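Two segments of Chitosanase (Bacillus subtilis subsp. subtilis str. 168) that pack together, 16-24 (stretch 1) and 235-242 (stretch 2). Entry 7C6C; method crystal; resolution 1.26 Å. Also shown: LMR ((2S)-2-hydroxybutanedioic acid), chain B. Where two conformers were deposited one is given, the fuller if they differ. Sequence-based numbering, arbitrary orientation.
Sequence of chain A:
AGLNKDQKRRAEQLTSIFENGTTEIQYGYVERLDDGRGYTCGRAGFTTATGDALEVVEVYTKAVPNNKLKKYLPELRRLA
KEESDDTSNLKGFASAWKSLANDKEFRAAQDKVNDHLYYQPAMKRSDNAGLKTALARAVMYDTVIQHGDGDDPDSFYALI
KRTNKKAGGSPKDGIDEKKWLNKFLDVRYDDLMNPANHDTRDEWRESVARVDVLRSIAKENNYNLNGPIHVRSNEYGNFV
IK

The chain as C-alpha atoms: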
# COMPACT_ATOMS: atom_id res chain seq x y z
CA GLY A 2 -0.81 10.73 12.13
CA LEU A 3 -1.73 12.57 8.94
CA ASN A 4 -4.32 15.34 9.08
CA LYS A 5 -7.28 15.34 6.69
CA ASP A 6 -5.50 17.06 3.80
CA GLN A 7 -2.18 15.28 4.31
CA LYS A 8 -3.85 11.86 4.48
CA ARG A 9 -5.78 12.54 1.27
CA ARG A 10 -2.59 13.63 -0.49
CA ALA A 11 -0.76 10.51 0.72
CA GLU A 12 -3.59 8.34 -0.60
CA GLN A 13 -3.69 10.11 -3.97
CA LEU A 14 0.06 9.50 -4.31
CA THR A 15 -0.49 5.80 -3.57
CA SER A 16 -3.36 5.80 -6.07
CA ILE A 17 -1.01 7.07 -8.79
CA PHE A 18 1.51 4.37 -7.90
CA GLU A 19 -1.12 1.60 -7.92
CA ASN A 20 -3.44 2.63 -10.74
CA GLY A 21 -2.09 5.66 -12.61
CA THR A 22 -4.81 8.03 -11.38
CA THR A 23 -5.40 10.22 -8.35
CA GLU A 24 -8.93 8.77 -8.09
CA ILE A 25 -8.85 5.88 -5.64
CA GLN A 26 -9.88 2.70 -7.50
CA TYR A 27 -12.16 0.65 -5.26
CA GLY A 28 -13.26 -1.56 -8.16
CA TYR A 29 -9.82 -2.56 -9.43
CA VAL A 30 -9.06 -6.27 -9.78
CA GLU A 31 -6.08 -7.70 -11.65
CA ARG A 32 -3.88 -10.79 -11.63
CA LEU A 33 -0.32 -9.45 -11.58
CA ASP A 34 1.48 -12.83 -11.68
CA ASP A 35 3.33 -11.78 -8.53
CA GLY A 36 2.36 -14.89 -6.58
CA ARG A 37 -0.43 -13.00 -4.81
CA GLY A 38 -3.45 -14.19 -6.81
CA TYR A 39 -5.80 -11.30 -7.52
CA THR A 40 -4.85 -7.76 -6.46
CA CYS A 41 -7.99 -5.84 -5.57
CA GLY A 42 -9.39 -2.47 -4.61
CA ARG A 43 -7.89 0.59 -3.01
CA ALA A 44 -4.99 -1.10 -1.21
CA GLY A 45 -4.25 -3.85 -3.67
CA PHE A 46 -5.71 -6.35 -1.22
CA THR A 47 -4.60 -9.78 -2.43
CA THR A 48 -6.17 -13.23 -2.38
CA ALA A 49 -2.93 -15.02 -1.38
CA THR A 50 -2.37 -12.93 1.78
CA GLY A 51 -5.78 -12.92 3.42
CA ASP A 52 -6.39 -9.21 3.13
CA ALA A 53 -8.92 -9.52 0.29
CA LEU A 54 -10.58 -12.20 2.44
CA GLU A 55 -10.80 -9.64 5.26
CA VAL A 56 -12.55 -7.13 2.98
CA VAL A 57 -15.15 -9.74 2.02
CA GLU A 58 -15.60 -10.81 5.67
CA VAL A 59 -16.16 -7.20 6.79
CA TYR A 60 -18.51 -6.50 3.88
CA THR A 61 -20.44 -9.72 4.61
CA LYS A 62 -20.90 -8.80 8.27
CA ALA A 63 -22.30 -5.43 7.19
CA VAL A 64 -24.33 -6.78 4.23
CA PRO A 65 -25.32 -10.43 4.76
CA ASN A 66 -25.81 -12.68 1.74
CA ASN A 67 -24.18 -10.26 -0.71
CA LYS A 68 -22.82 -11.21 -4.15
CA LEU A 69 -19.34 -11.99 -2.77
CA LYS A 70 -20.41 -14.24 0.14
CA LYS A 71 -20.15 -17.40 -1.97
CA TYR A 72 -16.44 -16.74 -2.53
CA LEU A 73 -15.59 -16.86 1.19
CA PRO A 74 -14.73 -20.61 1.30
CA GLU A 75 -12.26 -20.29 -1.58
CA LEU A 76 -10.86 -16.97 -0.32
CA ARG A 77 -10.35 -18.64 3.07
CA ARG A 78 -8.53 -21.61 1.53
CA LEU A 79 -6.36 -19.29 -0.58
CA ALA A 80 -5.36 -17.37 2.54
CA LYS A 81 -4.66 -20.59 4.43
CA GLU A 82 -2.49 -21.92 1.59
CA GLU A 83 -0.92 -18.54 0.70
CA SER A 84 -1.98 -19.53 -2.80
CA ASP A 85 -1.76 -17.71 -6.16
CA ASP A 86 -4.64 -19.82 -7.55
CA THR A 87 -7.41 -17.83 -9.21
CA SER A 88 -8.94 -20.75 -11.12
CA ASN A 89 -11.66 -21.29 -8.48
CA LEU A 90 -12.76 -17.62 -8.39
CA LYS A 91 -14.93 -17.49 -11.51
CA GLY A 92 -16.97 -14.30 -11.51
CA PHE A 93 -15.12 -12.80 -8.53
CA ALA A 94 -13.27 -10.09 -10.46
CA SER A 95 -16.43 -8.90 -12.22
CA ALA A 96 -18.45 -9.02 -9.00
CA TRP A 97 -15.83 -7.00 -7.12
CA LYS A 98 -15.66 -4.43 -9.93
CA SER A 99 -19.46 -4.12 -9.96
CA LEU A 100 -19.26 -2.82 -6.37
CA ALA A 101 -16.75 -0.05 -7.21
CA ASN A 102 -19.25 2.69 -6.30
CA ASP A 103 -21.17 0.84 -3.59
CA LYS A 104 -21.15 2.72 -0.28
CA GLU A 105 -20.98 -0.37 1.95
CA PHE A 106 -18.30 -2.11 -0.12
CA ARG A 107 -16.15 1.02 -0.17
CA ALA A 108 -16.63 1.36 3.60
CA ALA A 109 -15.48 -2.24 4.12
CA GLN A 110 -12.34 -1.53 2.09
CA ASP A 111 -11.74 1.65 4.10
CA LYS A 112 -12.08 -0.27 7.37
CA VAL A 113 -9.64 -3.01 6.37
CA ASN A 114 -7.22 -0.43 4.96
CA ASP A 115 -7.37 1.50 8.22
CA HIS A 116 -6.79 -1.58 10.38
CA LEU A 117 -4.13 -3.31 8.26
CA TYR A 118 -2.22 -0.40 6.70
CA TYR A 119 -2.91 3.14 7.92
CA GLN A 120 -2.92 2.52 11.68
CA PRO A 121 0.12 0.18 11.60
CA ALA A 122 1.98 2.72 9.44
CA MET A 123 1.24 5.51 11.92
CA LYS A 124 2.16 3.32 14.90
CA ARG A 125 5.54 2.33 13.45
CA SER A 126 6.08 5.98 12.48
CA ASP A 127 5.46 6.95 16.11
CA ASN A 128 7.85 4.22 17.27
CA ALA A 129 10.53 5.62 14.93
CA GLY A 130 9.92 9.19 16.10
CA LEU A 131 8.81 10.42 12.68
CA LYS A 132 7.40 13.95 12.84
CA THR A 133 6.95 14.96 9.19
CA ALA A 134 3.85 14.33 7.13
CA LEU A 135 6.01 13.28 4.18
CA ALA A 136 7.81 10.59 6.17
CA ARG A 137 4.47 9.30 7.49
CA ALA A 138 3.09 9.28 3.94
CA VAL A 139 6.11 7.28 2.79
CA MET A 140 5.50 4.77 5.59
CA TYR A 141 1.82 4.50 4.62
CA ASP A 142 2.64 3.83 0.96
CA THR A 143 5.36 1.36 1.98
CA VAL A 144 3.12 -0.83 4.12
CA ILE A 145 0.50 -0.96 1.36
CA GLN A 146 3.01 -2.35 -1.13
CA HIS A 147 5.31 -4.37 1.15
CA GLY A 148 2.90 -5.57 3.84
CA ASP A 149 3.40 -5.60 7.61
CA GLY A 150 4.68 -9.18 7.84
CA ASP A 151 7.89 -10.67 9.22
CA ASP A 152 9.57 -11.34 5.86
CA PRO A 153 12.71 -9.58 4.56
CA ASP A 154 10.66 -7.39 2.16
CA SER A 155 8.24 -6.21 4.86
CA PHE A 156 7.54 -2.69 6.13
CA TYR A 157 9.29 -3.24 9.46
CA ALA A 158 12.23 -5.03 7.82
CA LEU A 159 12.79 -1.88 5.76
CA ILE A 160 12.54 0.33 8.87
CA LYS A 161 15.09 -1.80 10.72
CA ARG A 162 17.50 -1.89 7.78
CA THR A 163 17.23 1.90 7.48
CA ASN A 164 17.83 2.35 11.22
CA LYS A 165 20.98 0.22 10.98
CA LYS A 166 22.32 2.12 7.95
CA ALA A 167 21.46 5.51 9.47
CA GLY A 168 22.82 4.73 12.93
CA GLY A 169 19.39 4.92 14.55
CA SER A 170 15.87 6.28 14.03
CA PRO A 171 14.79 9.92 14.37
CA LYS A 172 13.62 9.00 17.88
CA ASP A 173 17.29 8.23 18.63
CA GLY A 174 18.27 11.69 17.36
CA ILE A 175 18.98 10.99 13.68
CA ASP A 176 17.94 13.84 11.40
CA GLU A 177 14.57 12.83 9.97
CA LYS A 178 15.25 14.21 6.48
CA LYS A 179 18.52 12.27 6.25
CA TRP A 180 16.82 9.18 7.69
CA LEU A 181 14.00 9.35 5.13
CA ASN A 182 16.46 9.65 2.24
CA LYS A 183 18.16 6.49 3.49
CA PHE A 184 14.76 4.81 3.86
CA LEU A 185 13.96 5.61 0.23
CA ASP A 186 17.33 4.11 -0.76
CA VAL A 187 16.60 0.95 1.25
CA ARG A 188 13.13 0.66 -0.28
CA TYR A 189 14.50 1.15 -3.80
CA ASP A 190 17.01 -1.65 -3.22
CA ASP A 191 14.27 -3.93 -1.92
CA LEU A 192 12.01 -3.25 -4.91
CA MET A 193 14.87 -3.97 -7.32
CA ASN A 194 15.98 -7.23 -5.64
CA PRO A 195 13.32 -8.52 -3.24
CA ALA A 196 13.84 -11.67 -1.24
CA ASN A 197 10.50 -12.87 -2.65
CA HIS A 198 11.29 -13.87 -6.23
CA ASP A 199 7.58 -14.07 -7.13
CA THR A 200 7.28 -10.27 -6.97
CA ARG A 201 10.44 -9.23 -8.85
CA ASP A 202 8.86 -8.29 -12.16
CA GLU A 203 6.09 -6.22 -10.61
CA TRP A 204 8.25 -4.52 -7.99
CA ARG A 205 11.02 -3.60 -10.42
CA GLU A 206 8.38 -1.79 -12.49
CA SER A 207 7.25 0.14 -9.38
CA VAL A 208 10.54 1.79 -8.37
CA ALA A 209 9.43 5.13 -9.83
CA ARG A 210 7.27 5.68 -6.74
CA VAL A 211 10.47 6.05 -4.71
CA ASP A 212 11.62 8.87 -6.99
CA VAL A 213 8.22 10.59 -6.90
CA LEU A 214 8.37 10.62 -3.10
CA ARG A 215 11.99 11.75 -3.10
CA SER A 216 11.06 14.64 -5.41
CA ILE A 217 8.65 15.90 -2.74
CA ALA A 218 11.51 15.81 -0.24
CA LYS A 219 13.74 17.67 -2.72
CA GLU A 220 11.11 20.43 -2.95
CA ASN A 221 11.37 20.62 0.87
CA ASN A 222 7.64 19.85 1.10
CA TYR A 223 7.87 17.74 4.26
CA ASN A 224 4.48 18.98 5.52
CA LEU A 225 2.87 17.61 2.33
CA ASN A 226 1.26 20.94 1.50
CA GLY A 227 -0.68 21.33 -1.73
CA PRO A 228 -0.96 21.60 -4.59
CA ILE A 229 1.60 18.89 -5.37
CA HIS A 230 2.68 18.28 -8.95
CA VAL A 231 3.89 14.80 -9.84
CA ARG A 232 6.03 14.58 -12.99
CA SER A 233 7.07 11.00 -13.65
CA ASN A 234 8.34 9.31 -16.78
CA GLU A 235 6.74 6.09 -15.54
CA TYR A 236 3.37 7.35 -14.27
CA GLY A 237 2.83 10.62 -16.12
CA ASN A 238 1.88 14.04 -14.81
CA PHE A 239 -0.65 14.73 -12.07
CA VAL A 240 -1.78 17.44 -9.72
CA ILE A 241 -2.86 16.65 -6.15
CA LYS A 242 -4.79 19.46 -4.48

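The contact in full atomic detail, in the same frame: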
# COMPACT_ATOMS: atom_id res chain seq x y z
N SER A 16 -2.47 6.12 -4.96
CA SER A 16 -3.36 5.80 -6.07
C SER A 16 -2.65 5.94 -7.42
O SER A 16 -2.87 5.13 -8.32
CB SER A 16 -4.60 6.69 -5.98
OG SER A 16 -5.57 6.33 -6.95
N ILE A 17 -1.81 6.97 -7.58
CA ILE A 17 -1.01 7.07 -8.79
C ILE A 17 -0.12 5.84 -8.93
O ILE A 17 -0.04 5.21 -10.00
CB ILE A 17 -0.16 8.35 -8.78
CG1 ILE A 17 -1.05 9.59 -8.89
CG2 ILE A 17 0.89 8.29 -9.90
CD1 ILE A 17 -0.31 10.88 -8.56
N PHE A 18 0.56 5.47 -7.84
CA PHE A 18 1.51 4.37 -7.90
C PHE A 18 0.82 3.05 -8.21
O PHE A 18 1.39 2.20 -8.90
CB PHE A 18 2.29 4.26 -6.59
CG PHE A 18 2.94 5.54 -6.15
CD1 PHE A 18 3.40 6.48 -7.07
CD2 PHE A 18 3.11 5.80 -4.80
CE1 PHE A 18 4.02 7.66 -6.63
CE2 PHE A 18 3.72 6.96 -4.36
CZ PHE A 18 4.17 7.90 -5.28
N GLU A 19 -0.40 2.86 -7.73
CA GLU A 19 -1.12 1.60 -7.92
C GLU A 19 -1.87 1.55 -9.25
O GLU A 19 -1.89 0.50 -9.91
CB GLU A 19 -2.11 1.37 -6.77
CG GLU A 19 -1.47 1.39 -5.39
CD GLU A 19 -0.75 0.10 -5.05
OE1 GLU A 19 -1.35 -0.98 -5.19
OE2 GLU A 19 0.43 0.18 -4.65
N ASN A 20 -2.49 2.66 -9.64
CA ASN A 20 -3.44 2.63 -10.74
C ASN A 20 -3.28 3.76 -11.75
O ASN A 20 -4.09 3.84 -12.68
CB ASN A 20 -4.89 2.66 -10.21
CG ASN A 20 -5.20 1.47 -9.32
OD1 ASN A 20 -5.33 1.62 -8.11
ND2 ASN A 20 -5.32 0.29 -9.92
N GLY A 21 -2.30 4.64 -11.60
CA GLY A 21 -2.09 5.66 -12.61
C GLY A 21 -3.15 6.74 -12.62
O GLY A 21 -3.39 7.35 -13.67
N THR A 22 -3.80 6.99 -11.49
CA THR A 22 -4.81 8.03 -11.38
C THR A 22 -4.85 8.48 -9.93
O THR A 22 -4.55 7.71 -9.02
CB THR A 22 -6.19 7.52 -11.82
OG1 THR A 22 -7.17 8.50 -11.48
CG2 THR A 22 -6.54 6.19 -11.14
N THR A 23 -5.22 9.75 -9.71
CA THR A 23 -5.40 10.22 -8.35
C THR A 23 -6.75 9.81 -7.76
O THR A 23 -6.97 10.01 -6.56
CB THR A 23 -5.29 11.75 -8.28
OG1 THR A 23 -6.25 12.33 -9.17
CG2 THR A 23 -3.88 12.21 -8.65
N GLU A 24 -7.64 9.25 -8.57
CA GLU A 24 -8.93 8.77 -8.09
C GLU A 24 -8.77 7.36 -7.55
O GLU A 24 -8.43 6.44 -8.30
CB GLU A 24 -9.95 8.78 -9.23
CG GLU A 24 -11.31 8.25 -8.81
CD GLU A 24 -12.27 8.13 -9.97
OE1 GLU A 24 -12.06 7.26 -10.85
OE2 GLU A 24 -13.25 8.89 -10.00
N GLU A 235 7.48 7.34 -15.63
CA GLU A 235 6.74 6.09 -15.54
C GLU A 235 5.23 6.33 -15.46
O GLU A 235 4.46 5.70 -16.19
CB GLU A 235 7.21 5.30 -14.32
CG GLU A 235 6.41 4.04 -14.04
CD GLU A 235 6.55 3.00 -15.13
OE1 GLU A 235 7.61 2.97 -15.79
OE2 GLU A 235 5.60 2.21 -15.34
N TYR A 236 4.80 7.21 -14.56
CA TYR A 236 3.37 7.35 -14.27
C TYR A 236 2.69 8.44 -15.08
O TYR A 236 1.47 8.36 -15.28
CB TYR A 236 3.14 7.64 -12.78
CG TYR A 236 3.72 6.61 -11.85
CD1 TYR A 236 3.28 5.29 -11.87
CD2 TYR A 236 4.72 6.95 -10.95
CE1 TYR A 236 3.82 4.34 -11.01
CE2 TYR A 236 5.26 6.02 -10.09
CZ TYR A 236 4.81 4.71 -10.13
OH TYR A 236 5.38 3.81 -9.27
N GLY A 237 3.42 9.45 -15.52
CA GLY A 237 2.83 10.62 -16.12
C GLY A 237 2.80 11.80 -15.17
O GLY A 237 3.50 11.85 -14.16
N ASN A 238 1.96 12.78 -15.52
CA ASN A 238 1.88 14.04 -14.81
C ASN A 238 0.53 14.17 -14.13
O ASN A 238 -0.50 13.92 -14.74
CB ASN A 238 2.05 15.20 -15.78
CG ASN A 238 3.27 15.05 -16.62
OD1 ASN A 238 4.36 14.84 -16.09
ND2 ASN A 238 3.11 15.11 -17.94
N PHE A 239 0.55 14.61 -12.87
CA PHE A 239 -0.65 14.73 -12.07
C PHE A 239 -0.54 15.95 -11.18
O PHE A 239 0.56 16.37 -10.81
CB PHE A 239 -0.86 13.51 -11.16
CG PHE A 239 -0.89 12.20 -11.89
CD1 PHE A 239 0.30 11.54 -12.18
CD2 PHE A 239 -2.09 11.65 -12.31
CE1 PHE A 239 0.29 10.34 -12.88
CE2 PHE A 239 -2.10 10.44 -13.00
CZ PHE A 239 -0.91 9.80 -13.29
N VAL A 240 -1.69 16.49 -10.80
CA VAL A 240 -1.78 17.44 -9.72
C VAL A 240 -2.61 16.83 -8.59
O VAL A 240 -3.60 16.14 -8.83
CB VAL A 240 -2.34 18.81 -10.16
CG1 VAL A 240 -3.77 18.69 -10.67
CG2 VAL A 240 -2.24 19.81 -9.03
N ILE A 241 -2.16 17.07 -7.36
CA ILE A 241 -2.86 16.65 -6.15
C ILE A 241 -3.14 17.92 -5.37
O ILE A 241 -2.21 18.66 -5.01
CB ILE A 241 -2.01 15.66 -5.34
CG1 ILE A 241 -1.87 14.34 -6.11
CG2 ILE A 241 -2.59 15.44 -3.96
CD1 ILE A 241 -0.85 13.38 -5.51
N LYS A 242 -4.41 18.22 -5.14
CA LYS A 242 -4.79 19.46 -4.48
C LYS A 242 -4.29 19.50 -3.03
O LYS A 242 -4.01 20.58 -2.50
CB LYS A 242 -6.31 19.64 -4.52
CG LYS A 242 -6.83 20.93 -3.91
CD LYS A 242 -8.29 20.79 -3.48
CE LYS A 242 -8.40 20.51 -1.99
NZ LYS A 242 -9.46 19.51 -1.68
OXT LYS A 242 -4.17 18.45 -2.39
C1 LMR B . 11.73 10.68 -13.82
O1A LMR B . 10.57 10.95 -14.17
O1B LMR B . 12.59 11.55 -13.58
C2 LMR B . 12.13 9.23 -13.69
O2 LMR B . 13.55 9.17 -13.52
C3 LMR B . 11.46 8.59 -12.48
C4 LMR B . 9.98 8.35 -12.73
O4A LMR B . 9.65 7.67 -13.73
O4B LMR B . 9.14 8.83 -11.93
O HOH W 1 4.07 1.51 -8.92

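The last part of an N-terminal helix, with the loop that follows it, packs here against a strand close to the C-terminus, more than two hundred residues away in sequence. No direct hydrogen bond joins the two stretches. The contact is made of apolar and aromatic surface, about 400 Å² counted over both sides. Register is loose: the CA atoms of Gly21 and Tyr236 lie 6.0 Å apart, and those of Thr23 and Ile241 7.3 Å, so side chains fill the space between.

Ile17 is the centre of the design. Its CA-to-CB bond points toward the strand, and the m,t rotamer, common for isoleucine in helices, extends the long branch to CD1 while leaving CG2 on another side of CB. Ile17 CG2 lies 3.7 Å from Tyr236 CB and also 3.7 Å from Phe239 CE1, while Ile17 CD1 sits 3.6 Å from Phe239 CG and 4.0 Å from Ile241 CD1; both branches touch the phenylalanine. Ile17 CG1 stands 4.0 Å from the centroid of the Phe239 ring and almost on its normal, a CH-pi contact over one face.

Phe239 also points toward the helix, with chi1 at m and chi2 at 85°. This conformation turns one ring face to Ile17 and brings the ring edge to the backbone beyond the helix, where Phe239 CE2 comes within 3.4 Å of Gly21 O, near the ring plane. The slightly positive rim of an aromatic ring suits a carbonyl oxygen there. Gly21 itself is the first residue to leave helical geometry; its phi of 72° favours glycine, while Gly21 N still bonds Ile17 O at 2.8 Å.

Tyr236 is also m at chi1, and its ring reaches Phe18, whose CA-to-CB bond runs sideways to the strand. Phe18 CD1 and Tyr236 CE2 approach to 3.6 Å, with the ring planes inclined at 43° and the centroids 5.4 Å apart, an oblique aromatic pair. At the far end of the tyrosine, a water bridges the two stretches: its O donates to Phe18 O at 2.8 Å and lies 2.7 Å from Tyr236 OH. The phenol thus puts carbon against the helix and finds a polar partner at its tip.

Thr23 closes the other end. With chi1 at p, Thr23 CG2 faces the strand, 3.9 Å from Ile241 CG1 and 4.1 Å from Phe239 CD2, so a threonine serves here as a small apolar plug. Ile241 starts out sideways, but its m,t rotamer carries its end nearer, to meet Ile17.

The loop is braced from within: Ser16 OG, in the t rotamer, donates to Thr22 O at 2.7 Å, and Thr22, pointing away from the strand, accepts at OG1 from Glu24 N at 3.0 Å. The rule is economical: polar groups tie the turn to itself, while alternate strand residues, Phe239 and Ile241, supply carbon to the helix and Val240 between them points away.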